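Local structure of Afp1 (6RBN) at residues Y78-A83 with N87-K92. The protein probably builds the inner tube of the anti-feeding prophage, a contractile injection system, by stacking with copies of itself inside the sheath. Sequence-based numbering, arbitrary orientation.
Sequences YEWINA and NQVEKK
Trp80 gives its indole N-H to the backbone of Glu90. NE1 lies 2.6 Å from Glu90 O, and the N-H points almost straight at the oxygen, at 170°. The acceptor sits at the edge of the indole, close to the ring plane, and the donor lies in the carbonyl plane. Lys92 covers one face of the same indole. Its NZ stands 3.4 Å from the centroid of the five-membered ring of Trp80, a cation-pi contact displaced toward the CD1 and NE1 rim. Behind the ammonium, Lys92 CD rests over the six-membered ring of Trp80, 4.1 Å from its centroid, as a CH-pi contact. The two side chains run past each other in opposite directions. The Lys92 chain is extended up to CE and then bends at chi4 (66°), which brings NZ over the pyrrole part of the ring. The bond at the edge and the lysine over the face should together limit rotation of the indole. Val89 adds a looser touch, with CG2 4.3 Å from Trp80 NE1.

The contact joins the short helix 78-81 to the end of the loop that leads into strand 92-99. Both belong to the gp19-like tail tube fold, a phage-type beta-barrel. With chi1 at -179°, CG stands opposite the backbone N of Trp80, and this helps carry the indole out to the loop. Pro117 of strand 109-121 also packs on Trp80, and Lys92 is paired through its backbone with Ala115 of that strand. A second subunit packs nearby: Lys91 NZ is hydrogen-bonded to its Lys54 O, and Val89 meets its Pro56.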
ATOM      1  N   TYR A  78      17.076  40.257 -32.597  1.00 71.60           N
ATOM      2  CA  TYR A  78      18.177  40.028 -33.521  1.00 71.60           C
ATOM      3  C   TYR A  78      18.486  41.258 -34.359  1.00 71.60           C
ATOM      4  O   TYR A  78      19.659  41.572 -34.573  1.00 71.60           O
ATOM      5  CB  TYR A  78      17.875  38.841 -34.427  1.00 71.60           C
ATOM      6  CG  TYR A  78      18.924  38.611 -35.482  1.00 71.60           C
ATOM      7  CD1 TYR A  78      20.173  38.121 -35.147  1.00 71.60           C
ATOM      8  CD2 TYR A  78      18.655  38.872 -36.817  1.00 71.60           C
ATOM      9  CE1 TYR A  78      21.133  37.908 -36.110  1.00 71.60           C
ATOM     10  CE2 TYR A  78      19.606  38.661 -37.785  1.00 71.60           C
ATOM     11  CZ  TYR A  78      20.840  38.179 -37.424  1.00 71.60           C
ATOM     12  OH  TYR A  78      21.788  37.969 -38.391  1.00 71.60           O
ATOM     13  N   GLU A  79      17.468  41.980 -34.842  1.00 74.86           N
ATOM     14  CA  GLU A  79      17.767  43.161 -35.647  1.00 74.86           C
ATOM     15  C   GLU A  79      18.282  44.332 -34.825  1.00 74.86           C
ATOM     16  O   GLU A  79      18.707  45.330 -35.410  1.00 74.86           O
ATOM     17  CB  GLU A  79      16.563  43.642 -36.460  1.00 74.86           C
ATOM     18  CG  GLU A  79      16.147  42.717 -37.582  1.00 74.86           C
ATOM     19  CD  GLU A  79      14.914  41.925 -37.253  1.00 74.86           C
ATOM     20  OE1 GLU A  79      14.244  42.278 -36.261  1.00 74.86           O
ATOM     21  OE2 GLU A  79      14.617  40.954 -37.977  1.00 74.86           O
ATOM     22  N   TRP A  80      18.253  44.239 -33.500  1.00 69.56           N
ATOM     23  CA  TRP A  80      18.826  45.263 -32.644  1.00 69.56           C
ATOM     24  C   TRP A  80      20.264  44.953 -32.254  1.00 69.56           C
ATOM     25  O   TRP A  80      21.017  45.877 -31.933  1.00 69.56           O
ATOM     26  CB  TRP A  80      17.929  45.442 -31.417  1.00 69.56           C
ATOM     27  CG  TRP A  80      18.355  46.473 -30.435  1.00 69.56           C
ATOM     28  CD1 TRP A  80      18.799  47.729 -30.706  1.00 69.56           C
ATOM     29  CD2 TRP A  80      18.234  46.390 -29.015  1.00 69.56           C
ATOM     30  NE1 TRP A  80      19.041  48.406 -29.540  1.00 69.56           N
ATOM     31  CE2 TRP A  80      18.689  47.608 -28.485  1.00 69.56           C
ATOM     32  CE3 TRP A  80      17.809  45.390 -28.139  1.00 69.56           C
ATOM     33  CZ2 TRP A  80      18.733  47.853 -27.119  1.00 69.56           C
ATOM     34  CZ3 TRP A  80      17.854  45.636 -26.786  1.00 69.56           C
ATOM     35  CH2 TRP A  80      18.314  46.856 -26.289  1.00 69.56           C
ATOM     36  N   ILE A  81      20.673  43.688 -32.317  1.00 67.95           N
ATOM     37  CA  ILE A  81      22.071  43.323 -32.113  1.00 67.95           C
ATOM     38  C   ILE A  81      22.806  43.136 -33.439  1.00 67.95           C
ATOM     39  O   ILE A  81      24.046  43.110 -33.454  1.00 67.95           O
ATOM     40  CB  ILE A  81      22.174  42.055 -31.229  1.00 67.95           C
ATOM     41  CG1 ILE A  81      23.543  41.950 -30.553  1.00 67.95           C
ATOM     42  CG2 ILE A  81      21.891  40.807 -32.038  1.00 67.95           C
ATOM     43  CD1 ILE A  81      23.611  40.928 -29.479  1.00 67.95           C
ATOM     44  N   ASN A  82      22.090  43.039 -34.558  1.00 70.66           N
ATOM     45  CA  ASN A  82      22.760  42.944 -35.847  1.00 70.66           C
ATOM     46  C   ASN A  82      23.146  44.308 -36.396  1.00 70.66           C
ATOM     47  O   ASN A  82      24.025  44.386 -37.259  1.00 70.66           O
ATOM     48  CB  ASN A  82      21.869  42.232 -36.864  1.00 70.66           C
ATOM     49  CG  ASN A  82      22.656  41.523 -37.954  1.00 70.66           C
ATOM     50  OD1 ASN A  82      22.088  40.765 -38.735  1.00 70.66           O
ATOM     51  ND2 ASN A  82      23.966  41.726 -37.986  1.00 70.66           N
ATOM     52  N   ALA A  83      22.515  45.375 -35.924  1.00 69.94           N
ATOM     53  CA  ALA A  83      22.743  46.718 -36.451  1.00 69.94           C
ATOM     54  C   ALA A  83      23.817  47.446 -35.645  1.00 69.94           C
ATOM     55  O   ALA A  83      23.604  48.527 -35.102  1.00 69.94           O
ATOM     56  CB  ALA A  83      21.437  47.500 -36.470  1.00 69.94           C
ATOM     57  N   ASN A  87      30.987  51.138 -33.182  1.00 70.86           N
ATOM     58  CA  ASN A  87      30.603  51.601 -31.857  1.00 70.86           C
ATOM     59  C   ASN A  87      29.148  52.030 -31.803  1.00 70.86           C
ATOM     60  O   ASN A  87      28.685  52.505 -30.762  1.00 70.86           O
ATOM     61  CB  ASN A  87      31.519  52.729 -31.368  1.00 70.86           C
ATOM     62  CG  ASN A  87      31.606  53.894 -32.327  1.00 70.86           C
ATOM     63  OD1 ASN A  87      30.999  53.895 -33.395  1.00 70.86           O
ATOM     64  ND2 ASN A  87      32.351  54.913 -31.932  1.00 70.86           N
ATOM     65  N   GLN A  88      28.426  51.893 -32.907  1.00 69.44           N
ATOM     66  CA  GLN A  88      27.140  52.546 -33.083  1.00 69.44           C
ATOM     67  C   GLN A  88      26.014  51.561 -32.825  1.00 69.44           C
ATOM     68  O   GLN A  88      25.991  50.468 -33.396  1.00 69.44           O
ATOM     69  CB  GLN A  88      27.020  53.134 -34.486  1.00 69.44           C
ATOM     70  CG  GLN A  88      27.986  54.265 -34.746  1.00 69.44           C
ATOM     71  CD  GLN A  88      27.846  54.841 -36.129  1.00 69.44           C
ATOM     72  OE1 GLN A  88      27.048  54.367 -36.932  1.00 69.44           O
ATOM     73  NE2 GLN A  88      28.626  55.870 -36.420  1.00 69.44           N
ATOM     74  N   VAL A  89      25.082  51.959 -31.965  1.00 68.47           N
ATOM     75  CA  VAL A  89      23.963  51.120 -31.572  1.00 68.47           C
ATOM     76  C   VAL A  89      22.825  52.036 -31.145  1.00 68.47           C
ATOM     77  O   VAL A  89      23.042  53.082 -30.532  1.00 68.47           O
ATOM     78  CB  VAL A  89      24.394  50.120 -30.465  1.00 68.47           C
ATOM     79  CG1 VAL A  89      24.981  50.833 -29.262  1.00 68.47           C
ATOM     80  CG2 VAL A  89      23.240  49.222 -30.043  1.00 68.47           C
ATOM     81  N   GLU A  90      21.608  51.674 -31.539  1.00 72.18           N
ATOM     82  CA  GLU A  90      20.418  52.362 -31.051  1.00 72.18           C
ATOM     83  C   GLU A  90      20.234  51.971 -29.595  1.00 72.18           C
ATOM     84  O   GLU A  90      19.743  50.885 -29.290  1.00 72.18           O
ATOM     85  CB  GLU A  90      19.197  51.992 -31.883  1.00 72.18           C
ATOM     86  CG  GLU A  90      19.258  52.462 -33.324  1.00 72.18           C
ATOM     87  CD  GLU A  90      19.166  53.969 -33.461  1.00 72.18           C
ATOM     88  OE1 GLU A  90      18.471  54.604 -32.642  1.00 72.18           O
ATOM     89  OE2 GLU A  90      19.789  54.520 -34.395  1.00 72.18           O
ATOM     90  N   LYS A  91      20.649  52.846 -28.688  1.00 67.05           N
ATOM     91  CA  LYS A  91      20.477  52.585 -27.269  1.00 67.05           C
ATOM     92  C   LYS A  91      19.041  52.862 -26.857  1.00 67.05           C
ATOM     93  O   LYS A  91      18.450  53.871 -27.244  1.00 67.05           O
ATOM     94  CB  LYS A  91      21.438  53.437 -26.446  1.00 67.05           C
ATOM     95  CG  LYS A  91      22.887  53.040 -26.600  1.00 67.05           C
ATOM     96  CD  LYS A  91      23.777  53.841 -25.681  1.00 67.05           C
ATOM     97  CE  LYS A  91      25.223  53.423 -25.824  1.00 67.05           C
ATOM     98  NZ  LYS A  91      26.103  54.183 -24.908  1.00 67.05           N
ATOM     99  N   LYS A  92      18.482  51.954 -26.064  1.00 68.81           N
ATOM    100  CA  LYS A  92      17.090  52.009 -25.661  1.00 68.81           C
ATOM    101  C   LYS A  92      16.998  52.074 -24.147  1.00 68.81           C
ATOM    102  O   LYS A  92      17.925  51.682 -23.435  1.00 68.81           O
ATOM    103  CB  LYS A  92      16.315  50.792 -26.168  1.00 68.81           C
ATOM    104  CG  LYS A  92      16.114  50.749 -27.665  1.00 68.81           C
ATOM    105  CD  LYS A  92      15.374  49.497 -28.059  1.00 68.81           C
ATOM    106  CE  LYS A  92      14.967  49.520 -29.515  1.00 68.81           C
ATOM    107  NZ  LYS A  92      16.127  49.487 -30.434  1.00 68.81           N
TER